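Local structure of glutathione peroxidase-like peroxiredoxin HYR1 (Saccharomyces cerevisiae, 3CMI) at residues Leu36-Ala41 with Phe135-Val140; Thr66-Pro71 with Pro99-Ile104. The protein reduces hydroperoxides with thioredoxin as electron donor and senses hydroperoxide stress, passing the signal on by oxidising the transcription activator YAP1. All coordinates share one frame; numbering follows the deposited sequence.

Contact 1 (Leu36-Ala41 with Phe135-Val140); sequences LIVNVA and FEKFLV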
loop_
_atom_site.group_PDB
_atom_site.type_symbol
_atom_site.label_atom_id
_atom_site.label_comp_id
_atom_site.label_asym_id
_atom_site.label_seq_id
_atom_site.Cartn_x
_atom_site.Cartn_y
_atom_site.Cartn_z
ATOM N N LEU A 36 3.865 2.292 2.763
ATOM C CA LEU A 36 3.822 1.415 1.595
ATOM C C LEU A 36 2.407 0.840 1.526
ATOM O O LEU A 36 1.960 0.181 2.461
ATOM C CB LEU A 36 4.873 0.308 1.744
ATOM C CG LEU A 36 5.470 -0.505 0.581
ATOM C CD1 LEU A 36 4.985 -1.946 0.585
ATOM C CD2 LEU A 36 5.248 0.129 -0.791
ATOM N N ILE A 37 1.680 1.130 0.450
ATOM C CA ILE A 37 0.354 0.557 0.287
ATOM C C ILE A 37 0.404 -0.572 -0.733
ATOM O O ILE A 37 0.792 -0.371 -1.885
ATOM C CB ILE A 37 -0.724 1.625 -0.063
ATOM C CG1 ILE A 37 -0.831 2.644 1.081
ATOM C CG2 ILE A 37 -2.090 0.960 -0.304
ATOM C CD1 ILE A 37 -1.834 3.744 0.856
ATOM N N VAL A 38 0.016 -1.765 -0.292
ATOM C CA VAL A 38 0.110 -2.960 -1.123
ATOM C C VAL A 38 -1.225 -3.704 -1.171
ATOM O O VAL A 38 -1.836 -3.981 -0.137
ATOM C CB VAL A 38 1.273 -3.892 -0.652
ATOM C CG1 VAL A 38 1.079 -4.343 0.806
ATOM C CG2 VAL A 38 1.422 -5.087 -1.566
ATOM N N ASN A 39 -1.694 -4.000 -2.379
ATOM C CA ASN A 39 -2.835 -4.894 -2.522
ATOM C C ASN A 39 -2.354 -6.333 -2.416
ATOM O O ASN A 39 -1.384 -6.738 -3.058
ATOM C CB ASN A 39 -3.636 -4.642 -3.805
ATOM C CG ASN A 39 -2.836 -4.901 -5.062
ATOM O OD1 ASN A 39 -3.092 -5.862 -5.791
ATOM N ND2 ASN A 39 -1.874 -4.037 -5.333
ATOM N N VAL A 40 -3.036 -7.090 -1.575
ATOM C CA VAL A 40 -2.585 -8.399 -1.167
ATOM C C VAL A 40 -3.551 -9.466 -1.672
ATOM O O VAL A 40 -4.726 -9.185 -1.901
ATOM C CB VAL A 40 -2.398 -8.398 0.376
ATOM C CG1 VAL A 40 -2.953 -9.651 1.040
ATOM C CG2 VAL A 40 -0.940 -8.139 0.719
ATOM N N ALA A 41 -3.042 -10.676 -1.879
ATOM C CA ALA A 41 -3.848 -11.773 -2.400
ATOM C C ALA A 41 -4.792 -12.328 -1.338
ATOM O O ALA A 41 -4.366 -12.685 -0.235
ATOM C CB ALA A 41 -2.960 -12.869 -2.950
ATOM N N PHE A 135 -0.151 -7.649 -5.336
ATOM C CA PHE A 135 1.101 -7.080 -4.795
ATOM C C PHE A 135 1.693 -5.896 -5.566
ATOM O O PHE A 135 2.911 -5.710 -5.593
ATOM C CB PHE A 135 2.165 -8.171 -4.564
ATOM C CG PHE A 135 1.684 -9.316 -3.723
ATOM C CD1 PHE A 135 1.537 -9.171 -2.346
ATOM C CD2 PHE A 135 1.377 -10.539 -4.305
ATOM C CE1 PHE A 135 1.085 -10.231 -1.561
ATOM C CE2 PHE A 135 0.927 -11.605 -3.534
ATOM C CZ PHE A 135 0.778 -11.452 -2.159
ATOM N N GLU A 136 0.832 -5.091 -6.177
ATOM C CA GLU A 136 1.242 -3.782 -6.671
ATOM C C GLU A 136 1.408 -2.850 -5.458
ATOM O O GLU A 136 0.705 -3.000 -4.454
ATOM C CB GLU A 136 0.211 -3.239 -7.662
ATOM C CG GLU A 136 0.811 -2.379 -8.749
ATOM C CD GLU A 136 -0.077 -2.228 -9.974
ATOM O OE1 GLU A 136 -0.457 -1.084 -10.270
ATOM O OE2 GLU A 136 -0.388 -3.230 -10.652
ATOM N N LYS A 137 2.344 -1.908 -5.555
ATOM C CA LYS A 137 2.797 -1.121 -4.403
ATOM C C LYS A 137 2.848 0.380 -4.690
ATOM O O LYS A 137 3.312 0.812 -5.759
ATOM C CB LYS A 137 4.191 -1.585 -3.966
ATOM C CG LYS A 137 4.314 -3.079 -3.662
ATOM C CD LYS A 137 5.707 -3.578 -3.976
ATOM C CE LYS A 137 5.800 -5.096 -3.870
ATOM N NZ LYS A 137 5.571 -5.782 -5.172
ATOM N N PHE A 138 2.368 1.164 -3.729
ATOM C CA PHE A 138 2.442 2.621 -3.779
ATOM C C PHE A 138 3.198 3.100 -2.550
ATOM O O PHE A 138 2.878 2.709 -1.427
ATOM C CB PHE A 138 1.047 3.254 -3.754
ATOM C CG PHE A 138 0.195 2.950 -4.959
ATOM C CD1 PHE A 138 -0.490 1.737 -5.065
ATOM C CD2 PHE A 138 0.015 3.906 -5.954
ATOM C CE1 PHE A 138 -1.306 1.472 -6.167
ATOM C CE2 PHE A 138 -0.801 3.650 -7.050
ATOM C CZ PHE A 138 -1.457 2.428 -7.161
ATOM N N LEU A 139 4.194 3.953 -2.763
ATOM C CA LEU A 139 4.962 4.519 -1.666
ATOM C C LEU A 139 4.505 5.957 -1.428
ATOM O O LEU A 139 4.446 6.760 -2.364
ATOM C CB LEU A 139 6.455 4.452 -2.000
ATOM C CG LEU A 139 7.537 4.371 -0.923
ATOM C CD1 LEU A 139 7.225 3.368 0.192
ATOM C CD2 LEU A 139 8.864 4.040 -1.591
ATOM N N VAL A 140 4.173 6.266 -0.175
ATOM C CA VAL A 140 3.644 7.575 0.209
ATOM C C VAL A 140 4.594 8.361 1.130
ATOM O O VAL A 140 5.186 7.811 2.063
ATOM C CB VAL A 140 2.227 7.442 0.851
ATOM C CG1 VAL A 140 1.669 8.798 1.261
ATOM C CG2 VAL A 140 1.263 6.747 -0.114
HETATM O O HOH W 1 -1.476 -1.632 -4.287
#

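Contact 2 (Thr66-Pro71 with Pro99-Ile104); sequences TIIGFP and PIMKKI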
loop_
_atom_site.group_PDB
_atom_site.type_symbol
_atom_site.label_atom_id
_atom_site.label_comp_id
_atom_site.label_asym_id
_atom_site.label_seq_id
_atom_site.Cartn_x
_atom_site.Cartn_y
_atom_site.Cartn_z
ATOM N N THR A 66 5.265 2.282 7.836
ATOM C CA THR A 66 4.271 1.229 7.963
ATOM C C THR A 66 3.843 0.697 6.602
ATOM O O THR A 66 4.144 1.303 5.572
ATOM C CB THR A 66 3.049 1.680 8.802
ATOM O OG1 THR A 66 2.323 0.524 9.230
ATOM C CG2 THR A 66 2.132 2.616 8.001
ATOM N N ILE A 67 3.167 -0.452 6.618
ATOM C CA ILE A 67 2.588 -1.054 5.420
ATOM C C ILE A 67 1.100 -1.286 5.645
ATOM O O ILE A 67 0.707 -1.889 6.645
ATOM C CB ILE A 67 3.257 -2.402 5.055
ATOM C CG1 ILE A 67 4.774 -2.226 4.887
ATOM C CG2 ILE A 67 2.648 -2.976 3.765
ATOM C CD1 ILE A 67 5.532 -3.523 4.754
ATOM N N ILE A 68 0.279 -0.792 4.723
ATOM C CA ILE A 68 -1.154 -1.071 4.775
ATOM C C ILE A 68 -1.464 -2.085 3.674
ATOM O O ILE A 68 -1.277 -1.802 2.486
ATOM C CB ILE A 68 -2.022 0.222 4.625
ATOM C CG1 ILE A 68 -1.473 1.376 5.489
ATOM C CG2 ILE A 68 -3.499 -0.069 4.942
ATOM C CD1 ILE A 68 -1.403 1.097 7.014
ATOM N N GLY A 69 -1.888 -3.281 4.080
ATOM C CA GLY A 69 -2.197 -4.352 3.132
ATOM C C GLY A 69 -3.682 -4.441 2.841
ATOM O O GLY A 69 -4.487 -4.547 3.759
ATOM N N PHE A 70 -4.043 -4.386 1.562
ATOM C CA PHE A 70 -5.437 -4.508 1.144
ATOM C C PHE A 70 -5.683 -5.850 0.446
ATOM O O PHE A 70 -5.262 -6.043 -0.701
ATOM C CB PHE A 70 -5.829 -3.361 0.201
ATOM C CG PHE A 70 -6.023 -2.032 0.883
ATOM C CD1 PHE A 70 -4.947 -1.161 1.065
ATOM C CD2 PHE A 70 -7.286 -1.635 1.315
ATOM C CE1 PHE A 70 -5.129 0.078 1.680
ATOM C CE2 PHE A 70 -7.479 -0.403 1.930
ATOM C CZ PHE A 70 -6.398 0.457 2.113
ATOM N N PRO A 71 -6.345 -6.793 1.140
ATOM C CA PRO A 71 -6.848 -8.006 0.496
ATOM C C PRO A 71 -7.773 -7.700 -0.680
ATOM O O PRO A 71 -8.563 -6.755 -0.628
ATOM C CB PRO A 71 -7.640 -8.693 1.617
ATOM C CG PRO A 71 -6.978 -8.230 2.866
ATOM C CD PRO A 71 -6.606 -6.801 2.593
ATOM N N PRO A 99 -0.670 -3.464 9.494
ATOM C CA PRO A 99 -2.130 -3.369 9.325
ATOM C C PRO A 99 -2.676 -4.015 8.049
ATOM O O PRO A 99 -2.240 -3.693 6.942
ATOM C CB PRO A 99 -2.388 -1.855 9.319
ATOM C CG PRO A 99 -1.245 -1.288 10.085
ATOM C CD PRO A 99 -0.068 -2.129 9.678
ATOM N N ILE A 100 -3.622 -4.934 8.239
ATOM C CA ILE A 100 -4.373 -5.564 7.155
ATOM C C ILE A 100 -5.811 -5.051 7.211
ATOM O O ILE A 100 -6.407 -4.954 8.283
ATOM C CB ILE A 100 -4.328 -7.119 7.253
ATOM C CG1 ILE A 100 -2.884 -7.642 7.131
ATOM C CG2 ILE A 100 -5.265 -7.785 6.236
ATOM C CD1 ILE A 100 -2.225 -7.461 5.756
ATOM N N MET A 101 -6.361 -4.708 6.052
ATOM C CA MET A 101 -7.684 -4.096 5.979
ATOM C C MET A 101 -8.732 -5.119 5.559
ATOM O O MET A 101 -8.394 -6.258 5.240
ATOM C CB MET A 101 -7.663 -2.923 4.992
ATOM C CG MET A 101 -6.598 -1.861 5.267
ATOM S SD MET A 101 -6.964 -0.802 6.687
ATOM C CE MET A 101 -5.914 -1.536 7.936
ATOM N N LYS A 102 -10.004 -4.708 5.580
ATOM C CA LYS A 102 -11.097 -5.483 4.994
ATOM C C LYS A 102 -10.870 -5.667 3.484
ATOM O O LYS A 102 -10.324 -4.777 2.815
ATOM C CB LYS A 102 -12.439 -4.773 5.245
ATOM C CG LYS A 102 -13.688 -5.550 4.826
ATOM C CD LYS A 102 -14.958 -4.708 5.007
ATOM C CE LYS A 102 -16.186 -5.377 4.383
ATOM N NZ LYS A 102 -17.329 -4.423 4.209
ATOM N N LYS A 103 -11.291 -6.822 2.963
ATOM C CA LYS A 103 -11.209 -7.119 1.529
ATOM C C LYS A 103 -11.944 -6.063 0.697
ATOM O O LYS A 103 -13.051 -5.646 1.040
ATOM C CB LYS A 103 -11.762 -8.520 1.230
ATOM C CG LYS A 103 -11.596 -8.972 -0.230
ATOM C CD LYS A 103 -12.324 -10.287 -0.516
ATOM C CE LYS A 103 -13.820 -10.092 -0.774
ATOM N NZ LYS A 103 -14.102 -9.431 -2.085
ATOM N N ILE A 104 -11.301 -5.624 -0.383
ATOM C CA ILE A 104 -11.857 -4.607 -1.274
ATOM C C ILE A 104 -11.702 -5.016 -2.730
ATOM O O ILE A 104 -10.985 -5.974 -3.044
ATOM C CB ILE A 104 -11.146 -3.226 -1.109
ATOM C CG1 ILE A 104 -9.633 -3.360 -1.351
ATOM C CG2 ILE A 104 -11.467 -2.593 0.242
ATOM C CD1 ILE A 104 -8.960 -2.101 -1.885
#

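Contact 1 (Leu36-Ala41 with Phe135-Val140)
Asn39 and, in the loop before strand 137-140, Phe135 reach across to each other's segments through their first torsions. In Asn39, CG sits between the backbone N and the carbonyl carbon (chi1 63°), which leans the amide over to Glu136: ND2 gives a hydrogen bond to water 1 at 2.7 Å, and the water passes one on to Glu136 O at 2.6 Å. In Phe135, CG lies anti to the carbonyl carbon (chi1 -53°), and the ring is laid obliquely along the end of the other strand. There its CE1 is 3.7 Å from Val40 CG2, while CZ approaches Ala41 CB and the CD1 edge meets Val38 CG2. The backbone joins at the same residue: Phe135 N donates to Asn39 O at 2.7 Å, a bond bent to 133° at the hydrogen.

Strand 34-41 is an inner strand of the thioredoxin-like sheet, with 137-140 running antiparallel on one flank and 65-72 parallel on the other; the FEKFLV run closes the WNFEKFLV sequence familiar from glutathione peroxidases. Regular pairing centres on Ile37 and Phe138, a hydrogen-bonded pair closed by Ile37 N to Phe138 O (2.7 Å) and Phe138 N to Ile37 O (2.9 Å). Beyond it the ladder becomes irregular: the bond from Asn39 N to Glu136 O is weak, and Asn39 lies nearest Phe135, CA to CA.

On the face with Val38 and facing helix 47-60, Leu36 CD2 wedges between Lys137 CB at 3.8 Å and Leu139 CD1. Lys137 bends its chain back past Val38 CG2, and its NZ donates to Phe135 O at 2.7 Å; a second bond from the ammonium goes to Thr154 O. The Glu136 carboxylate turns away to a salt bridge with Arg149, while Ile37 and Phe138 pack against Leu118 of helix 113-121 on the reverse face.

Contact 2 (Thr66-Pro71 with Pro99-Ile104)
Met101 lies over one face of the Phe70 ring. Its CG is 3.9 Å from the ring centroid and only 18° off the normal, displaced toward the rim near CE2, so the methylene makes a CH-pi contact. The sulfur follows obliquely, giving a looser Met-aromatic contact with SD 5.2 Å from the same centroid. CG of Met101 also meets the side chain of Ile68, two residues earlier on the same face, at 3.6 Å from Ile68 CG2, and so fills the corner between that branch and the ring face. Further along, Ile104 places CG1 between its backbone N and carbonyl carbon (chi1 57°), which carries CD1 to within 3.6 Å of Phe70 CD2.

Two prolines carry much of the rest of the contact. The ring of Pro99 rests against Ile68 CD1, with its CD close to Ile67 O, and the ring of Pro71 meets the branch methyl of Ile100, CG to CG2 at 3.8 Å. Gly69 sits between them, where Ile100 CD1 lies near its CA.

The backbones are bridged once, at Gly69 and Ile100. Gly69 N donates to Pro99 O at 2.9 Å, almost straight at 177°, and Met101 N returns a bond to Gly69 O at 3.0 Å; a third, Ile104 N to Pro71 O, follows after the loop has moved on past Lys102. In this way the irregular 99-104 loop runs along the sheet's outer strand 65-72, whose other flank bonds to strand 34-41. Phe70 turns toward helix 113-121, edge-to-face with Tyr115, which Ile104 also touches, while Ile67 points the other way, to Tyr57 of helix 47-60.

Contacts 1 and 2 sit side by side across one sheet, on the neighbouring strands 34-41 and 65-72, with centres about 9 Å apart. These strands join through probable hydrogen bonds from Val40 N to Phe70 O at 2.6 Å and from Phe70 N to Val38 O at 2.8 Å, with Ile67 CG2 packed on Val38 CG1. Along the chain contact 2 is nested within the loop that contact 1 closes. The last residues of both strand segments come near Cys44, which forms the sulfenic acid: its side chain lies about 8 Å from that of Ala41 and about 11 Å from that of Pro71. Cys90, its inferred disulfide partner, falls between contact 2's segments, in the unmodelled part.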